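Local coordinates for conserved hypothetical protein (Streptococcus pyogenes, PDB 2EWC), which is of unknown function but belongs to the highly conserved YjgF family and may act as a translation initiation inhibitor, at residues G22-V31 with F112-H122; E39-E50 with V78-F87. One frame throughout, in Å; residues are numbered along the deposited sequence.

Interaction 1 of 2, residues G22-V31 with F112-H122; sequences GDFYYLNYCV and FQVDGVAYSKH
Antiparallel strands 24-30 and 112-119, at 165° to each other, pair Tyr25 with Ala118 and Cys30 with Val114 at hydrogen-bonded positions. Ala118 N donates to Tyr25 O at 2.8 Å, Tyr25 N returns a bond to Ala118 O, and Val114 N bonds to Cys30 O at 3.0 Å.

Phe24 with Tyr119 and Tyr26 with Val117 are non-hydrogen-bonded pairs, their side chains on the other face of the sheet. Tyr119 CD1 stands over one face of the Phe24 ring, off-centre and 3.4 Å from Phe24 CZ. Val117 lies alongside Tyr26, with CG1 over the ring and CG2 3.9 Å from Tyr26 CE1. These strands are the middle neighbours of the six-stranded mixed sheet, and this aromatic face meets Phe24 of the second and third subunits.

Beyond the strand ends, Asp23 OD1 accepts two bonds from His122: N, at 2.9 Å, comes from above the carboxylate plane, whereas ND1, at 3.0 Å, arrives nearly along the C-O axis. Water 1 joins Asp23 OD2 to Tyr119 OH, and Tyr25 OH sits in the imidazole plane, 3.2 Å from His122 CE1.

Tyr29 CG lies between backbone N and carbonyl carbon (chi1 65°), which brings the ring to the Gln113 amide with planes only 6° apart; Tyr29 CD1 is 3.6 Å from Gln113 NE2.

Interaction 2 of 2, residues E39-E50 with V78-F87; sequences ESQINGAFDEME and VMEKMIKERF
Two flat groups share Phe46: its ring receives Phe87, and its CB lies over the centre of one face of the Arg86 guanidinium. Phe87 makes an edge-to-face pair with Phe46, planes at 79°, its CE1 over the ring centre at 4.2 Å from Phe46 CZ. The rim of the guanidinium is taken up by oxygens of helix 39-50: Asn43 O, Asp47 OD1 and Glu50 OE1.

This is knobs-into-holes packing in both directions. Phe46 sits among Met79, Ile83, Arg86 and Phe87, while Arg86 enters a hole formed by Asn43, Phe46, Asp47 and Glu50. The helix segments approach to 9.7 Å between axes and cross at -44°. Both helices touch strands 63-70 and 112-119, so they pack side by side against the sheet.

Arg86 NH2 forms two salt bridges, to Asp47 OD1 and to Glu50 OE1, each at 2.6 Å, and both bonds are bent. Asp47 OD1 is met nearly along its C-O axis, Glu50 OE1 from above its carboxylate plane although it lies in the plane of the guanidinium. NH1 adds weak bonds to Asp47 OD1 and Asn43 O, which, with Phe46 CB on the face, restrict rotation of the group. A bend at chi3 (71°) in the otherwise extended Arg86 chain turns the guanidinium to these partners. Two acids at one arginine would be expected to favour the charged forms of all three.

Deeper in the interface Phe46 CZ touches Ile83 CG1 at 3.8 Å. Met49, modelled as selenomethionine, reaches Phe87 CZ with its CE at 3.6 Å. At the other end Ile42 CD1 lies 3.8 Å from Val78 CG1 and against Met79 CB.

The two contacts have centres about 15 Å apart, on opposite sides of the chain's centre, and form successive layers: interaction 1 within the sheet, interaction 2 between the two helices covering it. Strand 24-30 leads into helix 38-54, strand 63-70 and helix 76-87 follow, and strand 112-119 comes after strand 93-98, so interaction 2 is nested inside the loop that interaction 1 closes. They join directly: Glu48 OE1 accepts a probable hydrogen bond from Val31 N at 3.1 Å, and Ala45 CB packs 3.6 Å from Phe112 CE2. The third subunit meets the sheet at Phe24, Val117 and Tyr119, and helix 76-87 at Glu80, Ile83 and Lys84.

Interaction 1 of 2, residues G22-V31 with F112-H122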
loop_
_atom_site.group_PDB
_atom_site.type_symbol
_atom_site.label_atom_id
_atom_site.label_comp_id
_atom_site.label_asym_id
_atom_site.label_seq_id
_atom_site.Cartn_x
_atom_site.Cartn_y
_atom_site.Cartn_z
ATOM N N GLY B 22 -3.300 -18.497 43.582
ATOM C CA GLY B 22 -4.735 -18.340 43.327
ATOM C C GLY B 22 -5.215 -19.288 42.239
ATOM O O GLY B 22 -5.104 -20.499 42.388
ATOM N N ASP B 23 -5.731 -18.728 41.138
ATOM C CA ASP B 23 -6.279 -19.523 40.031
ATOM C C ASP B 23 -5.233 -19.845 38.948
ATOM O O ASP B 23 -5.554 -20.523 37.960
ATOM C CB ASP B 23 -7.474 -18.791 39.394
ATOM C CG ASP B 23 -8.683 -18.683 40.334
ATOM O OD1 ASP B 23 -8.827 -19.521 41.274
ATOM O OD2 ASP B 23 -9.511 -17.765 40.103
ATOM N N PHE B 24 -4.005 -19.348 39.128
ATOM C CA PHE B 24 -2.944 -19.471 38.111
ATOM C C PHE B 24 -1.773 -20.320 38.554
ATOM O O PHE B 24 -1.441 -20.360 39.738
ATOM C CB PHE B 24 -2.487 -18.096 37.655
ATOM C CG PHE B 24 -3.524 -17.384 36.822
ATOM C CD1 PHE B 24 -3.538 -17.522 35.437
ATOM C CD2 PHE B 24 -4.537 -16.648 37.433
ATOM C CE1 PHE B 24 -4.519 -16.889 34.665
ATOM C CE2 PHE B 24 -5.526 -16.022 36.669
ATOM C CZ PHE B 24 -5.508 -16.137 35.283
ATOM N N TYR B 25 -1.190 -21.048 37.595
ATOM C CA TYR B 25 -0.129 -21.991 37.880
ATOM C C TYR B 25 1.025 -21.692 36.961
ATOM O O TYR B 25 0.838 -21.644 35.745
ATOM C CB TYR B 25 -0.611 -23.419 37.680
ATOM C CG TYR B 25 -1.745 -23.785 38.596
ATOM C CD1 TYR B 25 -1.510 -24.519 39.744
ATOM C CD2 TYR B 25 -3.053 -23.355 38.335
ATOM C CE1 TYR B 25 -2.550 -24.844 40.610
ATOM C CE2 TYR B 25 -4.100 -23.674 39.199
ATOM C CZ TYR B 25 -3.830 -24.418 40.330
ATOM O OH TYR B 25 -4.838 -24.749 41.190
ATOM N N TYR B 26 2.202 -21.474 37.536
ATOM C CA TYR B 26 3.387 -21.088 36.768
ATOM C C TYR B 26 4.384 -22.240 36.714
ATOM O O TYR B 26 4.880 -22.691 37.740
ATOM C CB TYR B 26 4.041 -19.847 37.378
ATOM C CG TYR B 26 3.139 -18.664 37.275
ATOM C CD1 TYR B 26 3.285 -17.755 36.229
ATOM C CD2 TYR B 26 2.090 -18.478 38.186
ATOM C CE1 TYR B 26 2.425 -16.695 36.092
ATOM C CE2 TYR B 26 1.235 -17.410 38.053
ATOM C CZ TYR B 26 1.414 -16.519 37.011
ATOM O OH TYR B 26 0.562 -15.457 36.850
ATOM N N LEU B 27 4.665 -22.698 35.505
ATOM C CA LEU B 27 5.612 -23.792 35.280
ATOM C C LEU B 27 7.021 -23.274 35.031
ATOM O O LEU B 27 7.239 -22.412 34.169
ATOM C CB LEU B 27 5.154 -24.647 34.098
ATOM C CG LEU B 27 3.884 -25.490 34.327
ATOM C CD1 LEU B 27 2.864 -25.329 33.179
ATOM C CD2 LEU B 27 4.280 -26.915 34.485
ATOM N N ASN B 28 7.964 -23.775 35.821
ATOM C CA ASN B 28 9.381 -23.605 35.552
ATOM C C ASN B 28 9.679 -24.215 34.151
ATOM O O ASN B 28 8.832 -24.935 33.592
ATOM C CB ASN B 28 10.164 -24.307 36.658
ATOM C CG ASN B 28 11.636 -23.973 36.652
ATOM O OD1 ASN B 28 12.046 -22.931 37.145
ATOM N ND2 ASN B 28 12.445 -24.873 36.115
ATOM N N TYR B 29 10.832 -23.897 33.553
ATOM C CA TYR B 29 11.173 -24.485 32.246
ATOM C C TYR B 29 11.090 -26.013 32.360
ATOM O O TYR B 29 11.495 -26.598 33.371
ATOM C CB TYR B 29 12.564 -24.038 31.742
ATOM C CG TYR B 29 13.716 -24.512 32.602
ATOM C CD1 TYR B 29 14.285 -25.774 32.405
ATOM C CD2 TYR B 29 14.235 -23.698 33.623
ATOM C CE1 TYR B 29 15.356 -26.218 33.205
ATOM C CE2 TYR B 29 15.286 -24.120 34.417
ATOM C CZ TYR B 29 15.848 -25.384 34.204
ATOM O OH TYR B 29 16.892 -25.824 34.995
ATOM N N CYS B 30 10.531 -26.637 31.330
ATOM C CA CYS B 30 10.368 -28.075 31.261
ATOM C C CYS B 30 11.264 -28.654 30.189
ATOM O O CYS B 30 11.319 -28.159 29.075
ATOM C CB CYS B 30 8.928 -28.442 30.930
ATOM S SG CYS B 30 7.735 -27.895 32.139
ATOM N N VAL B 31 11.901 -29.757 30.542
ATOM C CA VAL B 31 12.944 -30.367 29.769
ATOM C C VAL B 31 12.793 -31.882 29.938
ATOM O O VAL B 31 12.418 -32.335 31.015
ATOM C CB VAL B 31 14.308 -29.826 30.301
ATOM C CG1 VAL B 31 15.108 -30.890 31.069
ATOM C CG2 VAL B 31 15.091 -29.257 29.198
ATOM N N PHE B 112 15.844 -28.038 23.377
ATOM C CA PHE B 112 14.493 -27.521 23.558
ATOM C C PHE B 112 14.079 -27.463 25.028
ATOM O O PHE B 112 14.399 -28.368 25.806
ATOM C CB PHE B 112 13.517 -28.395 22.765
ATOM C CG PHE B 112 12.087 -27.955 22.861
ATOM C CD1 PHE B 112 11.608 -26.915 22.061
ATOM C CD2 PHE B 112 11.228 -28.561 23.769
ATOM C CE1 PHE B 112 10.273 -26.490 22.152
ATOM C CE2 PHE B 112 9.895 -28.144 23.881
ATOM C CZ PHE B 112 9.416 -27.108 23.049
ATOM N N GLN B 113 13.391 -26.386 25.399
ATOM C CA GLN B 113 12.772 -26.252 26.718
ATOM C C GLN B 113 11.431 -25.600 26.498
ATOM O O GLN B 113 11.237 -24.929 25.485
ATOM C CB GLN B 113 13.587 -25.367 27.651
ATOM C CG GLN B 113 14.961 -25.900 28.033
ATOM C CD GLN B 113 15.654 -25.002 29.059
ATOM O OE1 GLN B 113 15.262 -23.853 29.252
ATOM N NE2 GLN B 113 16.706 -25.520 29.704
ATOM N N VAL B 114 10.501 -25.810 27.430
ATOM C CA VAL B 114 9.232 -25.109 27.377
ATOM C C VAL B 114 8.818 -24.673 28.787
ATOM O O VAL B 114 9.174 -25.307 29.762
ATOM C CB VAL B 114 8.147 -25.944 26.641
ATOM C CG1 VAL B 114 7.743 -27.234 27.435
ATOM C CG2 VAL B 114 6.958 -25.082 26.302
ATOM N N ASP B 115 8.134 -23.541 28.894
ATOM C CA ASP B 115 7.507 -23.173 30.148
ATOM C C ASP B 115 6.086 -22.719 29.856
ATOM O O ASP B 115 5.641 -22.768 28.708
ATOM C CB ASP B 115 8.350 -22.128 30.901
ATOM C CG ASP B 115 8.119 -20.696 30.422
ATOM O OD1 ASP B 115 8.466 -19.753 31.184
ATOM O OD2 ASP B 115 7.586 -20.486 29.306
ATOM N N GLY B 116 5.350 -22.288 30.872
ATOM C CA GLY B 116 3.995 -21.814 30.630
ATOM C C GLY B 116 3.244 -21.388 31.866
ATOM O O GLY B 116 3.757 -21.479 32.993
ATOM N N VAL B 117 2.022 -20.913 31.622
ATOM C CA VAL B 117 1.058 -20.584 32.645
ATOM C C VAL B 117 -0.163 -21.510 32.431
ATOM O O VAL B 117 -0.585 -21.719 31.303
ATOM C CB VAL B 117 0.624 -19.080 32.541
ATOM C CG1 VAL B 117 -0.257 -18.692 33.708
ATOM C CG2 VAL B 117 1.855 -18.135 32.462
ATOM N N ALA B 118 -0.708 -22.065 33.505
ATOM C CA ALA B 118 -1.987 -22.793 33.456
ATOM C C ALA B 118 -3.058 -22.112 34.338
ATOM O O ALA B 118 -2.733 -21.269 35.177
ATOM C CB ALA B 118 -1.788 -24.250 33.865
ATOM N N TYR B 119 -4.328 -22.487 34.163
ATOM C CA TYR B 119 -5.400 -21.839 34.900
ATOM C C TYR B 119 -6.445 -22.842 35.351
ATOM O O TYR B 119 -6.760 -23.798 34.631
ATOM C CB TYR B 119 -6.059 -20.789 34.017
ATOM C CG TYR B 119 -7.322 -20.140 34.578
ATOM C CD1 TYR B 119 -7.237 -19.064 35.461
ATOM C CD2 TYR B 119 -8.593 -20.573 34.191
ATOM C CE1 TYR B 119 -8.365 -18.435 35.955
ATOM C CE2 TYR B 119 -9.759 -19.941 34.691
ATOM C CZ TYR B 119 -9.616 -18.864 35.578
ATOM O OH TYR B 119 -10.709 -18.212 36.099
ATOM N N SER B 120 -6.991 -22.595 36.538
ATOM C CA SER B 120 -8.078 -23.382 37.076
ATOM C C SER B 120 -8.816 -22.567 38.146
ATOM O O SER B 120 -8.278 -22.305 39.226
ATOM C CB SER B 120 -7.559 -24.690 37.661
ATOM O OG SER B 120 -8.646 -25.525 37.988
ATOM N N LYS B 121 -10.040 -22.172 37.826
ATOM C CA LYS B 121 -10.862 -21.329 38.708
ATOM C C LYS B 121 -11.283 -22.029 40.011
ATOM O O LYS B 121 -11.863 -23.113 39.973
ATOM C CB LYS B 121 -12.094 -20.812 37.937
ATOM C CG LYS B 121 -13.182 -20.098 38.763
ATOM C CD LYS B 121 -12.676 -18.819 39.403
ATOM C CE LYS B 121 -13.774 -18.112 40.200
ATOM N NZ LYS B 121 -14.640 -17.282 39.326
ATOM N N HIS B 122 -10.968 -21.402 41.149
ATOM C CA HIS B 122 -11.546 -21.783 42.461
ATOM C C HIS B 122 -12.725 -20.870 42.859
ATOM O O HIS B 122 -13.763 -21.349 43.350
ATOM C CB HIS B 122 -10.486 -21.775 43.575
ATOM C CG HIS B 122 -9.288 -22.622 43.277
ATOM N ND1 HIS B 122 -8.157 -22.124 42.659
ATOM C CD2 HIS B 122 -9.044 -23.934 43.505
ATOM C CE1 HIS B 122 -7.268 -23.092 42.517
ATOM N NE2 HIS B 122 -7.781 -24.200 43.028
HETATM O O HOH W 1 -10.189 -16.497 38.002
HETATM O O HOH W 2 8.875 -19.787 33.984
HETATM O O HOH W 3 5.755 -19.623 33.786
#

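Interaction 2 of 2, residues E39-E50 with V78-F87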
loop_
_atom_site.group_PDB
_atom_site.type_symbol
_atom_site.label_atom_id
_atom_site.label_comp_id
_atom_site.label_asym_id
_atom_site.label_seq_id
_atom_site.Cartn_x
_atom_site.Cartn_y
_atom_site.Cartn_z
ATOM N N GLU B 39 12.404 -34.015 18.026
ATOM C CA GLU B 39 11.021 -34.446 18.266
ATOM C C GLU B 39 10.891 -35.080 19.654
ATOM O O GLU B 39 9.937 -34.794 20.385
ATOM C CB GLU B 39 10.530 -35.404 17.169
ATOM C CG GLU B 39 9.020 -35.631 17.147
ATOM C CD GLU B 39 8.603 -36.650 16.079
ATOM O OE1 GLU B 39 8.089 -37.730 16.453
ATOM O OE2 GLU B 39 8.824 -36.390 14.861
ATOM N N SER B 40 11.863 -35.920 20.012
ATOM C CA SER B 40 11.872 -36.606 21.306
ATOM C C SER B 40 12.052 -35.651 22.486
ATOM O O SER B 40 11.497 -35.885 23.561
ATOM C CB SER B 40 12.953 -37.684 21.346
ATOM O OG SER B 40 12.830 -38.571 20.245
ATOM N N GLN B 41 12.828 -34.583 22.292
ATOM C CA GLN B 41 13.057 -33.605 23.375
ATOM C C GLN B 41 11.834 -32.752 23.565
ATOM O O GLN B 41 11.551 -32.334 24.672
ATOM C CB GLN B 41 14.295 -32.737 23.133
ATOM C CG GLN B 41 15.568 -33.520 23.236
ATOM C CD GLN B 41 16.781 -32.651 23.372
ATOM O OE1 GLN B 41 16.695 -31.492 23.775
ATOM N NE2 GLN B 41 17.936 -33.209 23.043
ATOM N N ILE B 42 11.121 -32.495 22.468
ATOM C CA ILE B 42 9.856 -31.788 22.523
ATOM C C ILE B 42 8.808 -32.623 23.282
ATOM O O ILE B 42 8.173 -32.107 24.211
ATOM C CB ILE B 42 9.351 -31.375 21.123
ATOM C CG1 ILE B 42 10.319 -30.343 20.498
ATOM C CG2 ILE B 42 7.913 -30.797 21.226
ATOM C CD1 ILE B 42 10.132 -30.134 19.004
ATOM N N ASN B 43 8.653 -33.899 22.913
ATOM C CA ASN B 43 7.804 -34.827 23.698
ATOM C C ASN B 43 8.231 -34.971 25.159
ATOM O O ASN B 43 7.390 -35.022 26.038
ATOM C CB ASN B 43 7.720 -36.207 23.047
ATOM C CG ASN B 43 6.801 -36.222 21.834
ATOM O OD1 ASN B 43 7.141 -36.779 20.780
ATOM N ND2 ASN B 43 5.644 -35.592 21.968
ATOM N N GLY B 44 9.533 -35.048 25.402
ATOM C CA GLY B 44 10.061 -35.093 26.748
ATOM C C GLY B 44 9.718 -33.829 27.529
ATOM O O GLY B 44 9.360 -33.902 28.694
ATOM N N ALA B 45 9.820 -32.664 26.898
ATOM C CA ALA B 45 9.501 -31.442 27.610
ATOM C C ALA B 45 8.014 -31.442 27.989
ATOM O O ALA B 45 7.666 -31.089 29.109
ATOM C CB ALA B 45 9.842 -30.254 26.784
ATOM N N PHE B 46 7.147 -31.852 27.058
ATOM C CA PHE B 46 5.710 -31.845 27.292
ATOM C C PHE B 46 5.289 -32.923 28.311
ATOM O O PHE B 46 4.285 -32.743 29.012
ATOM C CB PHE B 46 4.925 -32.030 25.990
ATOM C CG PHE B 46 4.927 -30.818 25.074
ATOM C CD1 PHE B 46 4.916 -29.528 25.581
ATOM C CD2 PHE B 46 4.866 -30.985 23.692
ATOM C CE1 PHE B 46 4.885 -28.416 24.726
ATOM C CE2 PHE B 46 4.831 -29.874 22.834
ATOM C CZ PHE B 46 4.843 -28.594 23.357
ATOM N N ASP B 47 6.036 -34.035 28.370
ATOM C CA ASP B 47 5.833 -35.050 29.417
ATOM C C ASP B 47 6.107 -34.448 30.805
ATOM O O ASP B 47 5.345 -34.728 31.747
ATOM C CB ASP B 47 6.747 -36.263 29.234
ATOM C CG ASP B 47 6.386 -37.141 28.023
ATOM O OD1 ASP B 47 5.259 -37.040 27.467
ATOM O OD2 ASP B 47 7.253 -37.981 27.646
ATOM N N GLU B 48 7.180 -33.656 30.951
ATOM C CA GLU B 48 7.437 -32.966 32.227
ATOM C C GLU B 48 6.317 -31.978 32.556
ATOM O O GLU B 48 5.855 -31.930 33.708
ATOM C CB GLU B 48 8.790 -32.240 32.278
ATOM C CG GLU B 48 9.854 -32.869 33.236
ATOM C CD GLU B 48 10.747 -31.825 33.988
ATOM O OE1 GLU B 48 11.300 -30.841 33.376
ATOM O OE2 GLU B 48 10.931 -32.020 35.213
HETATM N N MSE B 49 5.881 -31.208 31.549
HETATM C CA MSE B 49 4.794 -30.246 31.712
HETATM C C MSE B 49 3.532 -30.955 32.247
HETATM O O MSE B 49 2.922 -30.482 33.214
HETATM C CB MSE B 49 4.507 -29.494 30.405
HETATM C CG MSE B 49 3.403 -28.450 30.501
HETATM SE SE MSE B 49 3.151 -27.389 29.034
HETATM C CE MSE B 49 2.834 -28.582 27.768
ATOM N N GLU B 50 3.168 -32.087 31.627
ATOM C CA GLU B 50 2.044 -32.902 32.083
ATOM C C GLU B 50 2.256 -33.453 33.495
ATOM O O GLU B 50 1.307 -33.489 34.295
ATOM C CB GLU B 50 1.770 -34.071 31.123
ATOM C CG GLU B 50 1.211 -33.640 29.780
ATOM C CD GLU B 50 0.739 -34.800 28.928
ATOM O OE1 GLU B 50 1.529 -35.759 28.705
ATOM O OE2 GLU B 50 -0.438 -34.751 28.480
ATOM N N VAL B 78 8.308 -28.896 13.782
ATOM C CA VAL B 78 8.405 -30.164 14.514
ATOM C C VAL B 78 7.538 -30.033 15.759
ATOM O O VAL B 78 6.759 -30.922 16.053
ATOM C CB VAL B 78 9.862 -30.524 14.909
ATOM C CG1 VAL B 78 9.911 -31.871 15.675
ATOM C CG2 VAL B 78 10.787 -30.553 13.656
HETATM N N MSE B 79 7.670 -28.918 16.481
HETATM C CA MSE B 79 6.872 -28.712 17.689
HETATM C C MSE B 79 5.373 -28.630 17.375
HETATM O O MSE B 79 4.559 -29.151 18.133
HETATM C CB MSE B 79 7.330 -27.469 18.484
HETATM C CG MSE B 79 6.481 -27.205 19.781
HETATM SE SE MSE B 79 6.728 -25.611 20.616
HETATM C CE MSE B 79 6.210 -24.483 19.296
ATOM N N GLU B 80 5.028 -27.942 16.287
ATOM C CA GLU B 80 3.634 -27.748 15.902
ATOM C C GLU B 80 2.916 -29.061 15.627
ATOM O O GLU B 80 1.739 -29.204 15.998
ATOM C CB GLU B 80 3.528 -26.851 14.676
ATOM C CG GLU B 80 3.680 -25.387 15.036
ATOM C CD GLU B 80 3.496 -24.478 13.842
ATOM O OE1 GLU B 80 3.436 -24.982 12.699
ATOM O OE2 GLU B 80 3.411 -23.255 14.053
ATOM N N LYS B 81 3.618 -30.001 14.980
ATOM C CA LYS B 81 3.105 -31.359 14.754
ATOM C C LYS B 81 2.808 -32.062 16.085
ATOM O O LYS B 81 1.773 -32.705 16.245
ATOM C CB LYS B 81 4.104 -32.205 13.933
ATOM C CG LYS B 81 3.671 -33.668 13.757
ATOM C CD LYS B 81 4.727 -34.574 13.041
ATOM C CE LYS B 81 4.163 -36.013 12.920
ATOM N NZ LYS B 81 5.113 -37.019 12.352
HETATM N N MSE B 82 3.736 -31.935 17.028
HETATM C CA MSE B 82 3.621 -32.581 18.329
HETATM C C MSE B 82 2.517 -31.953 19.188
HETATM O O MSE B 82 1.837 -32.643 19.951
HETATM C CB MSE B 82 4.966 -32.492 19.053
HETATM C CG MSE B 82 5.549 -33.835 19.451
HETATM SE SE MSE B 82 5.616 -35.144 18.164
HETATM C CE MSE B 82 3.933 -35.389 17.734
ATOM N N ILE B 83 2.353 -30.640 19.055
ATOM C CA ILE B 83 1.280 -29.912 19.721
ATOM C C ILE B 83 -0.094 -30.433 19.252
ATOM O O ILE B 83 -0.971 -30.732 20.067
ATOM C CB ILE B 83 1.422 -28.400 19.494
ATOM C CG1 ILE B 83 2.551 -27.853 20.387
ATOM C CG2 ILE B 83 0.091 -27.654 19.791
ATOM C CD1 ILE B 83 2.890 -26.385 20.112
ATOM N N LYS B 84 -0.247 -30.580 17.937
ATOM C CA LYS B 84 -1.519 -30.989 17.369
ATOM C C LYS B 84 -1.890 -32.399 17.826
ATOM O O LYS B 84 -3.046 -32.660 18.117
ATOM C CB LYS B 84 -1.540 -30.793 15.851
ATOM C CG LYS B 84 -1.515 -29.302 15.517
ATOM C CD LYS B 84 -1.816 -28.987 14.098
ATOM C CE LYS B 84 -0.563 -28.778 13.306
ATOM N NZ LYS B 84 -0.867 -28.960 11.851
ATOM N N GLU B 85 -0.890 -33.264 17.976
ATOM C CA GLU B 85 -1.105 -34.624 18.489
ATOM C C GLU B 85 -1.397 -34.695 20.000
ATOM O O GLU B 85 -2.147 -35.560 20.450
ATOM C CB GLU B 85 0.083 -35.523 18.130
ATOM C CG GLU B 85 0.237 -35.799 16.613
ATOM C CD GLU B 85 1.455 -36.679 16.287
ATOM O OE1 GLU B 85 2.093 -37.162 17.263
ATOM O OE2 GLU B 85 1.777 -36.882 15.079
ATOM N N ARG B 86 -0.821 -33.791 20.782
ATOM C CA ARG B 86 -0.952 -33.864 22.244
ATOM C C ARG B 86 -1.973 -32.931 22.910
ATOM O O ARG B 86 -2.470 -33.247 24.002
ATOM C CB ARG B 86 0.422 -33.737 22.895
ATOM C CG ARG B 86 1.262 -34.946 22.551
ATOM C CD ARG B 86 2.568 -34.879 23.235
ATOM N NE ARG B 86 2.424 -35.087 24.663
ATOM C CZ ARG B 86 3.428 -35.440 25.449
ATOM N NH1 ARG B 86 4.637 -35.633 24.933
ATOM N NH2 ARG B 86 3.224 -35.598 26.743
ATOM N N PHE B 87 -2.287 -31.810 22.259
ATOM C CA PHE B 87 -3.243 -30.820 22.786
ATOM C C PHE B 87 -4.682 -30.980 22.250
ATOM O O PHE B 87 -5.610 -30.368 22.783
ATOM C CB PHE B 87 -2.756 -29.395 22.519
ATOM C CG PHE B 87 -1.651 -28.944 23.422
ATOM C CD1 PHE B 87 -0.345 -29.395 23.229
ATOM C CD2 PHE B 87 -1.910 -28.040 24.452
ATOM C CE1 PHE B 87 0.698 -28.957 24.045
ATOM C CE2 PHE B 87 -0.880 -27.596 25.300
ATOM C CZ PHE B 87 0.433 -28.047 25.094
#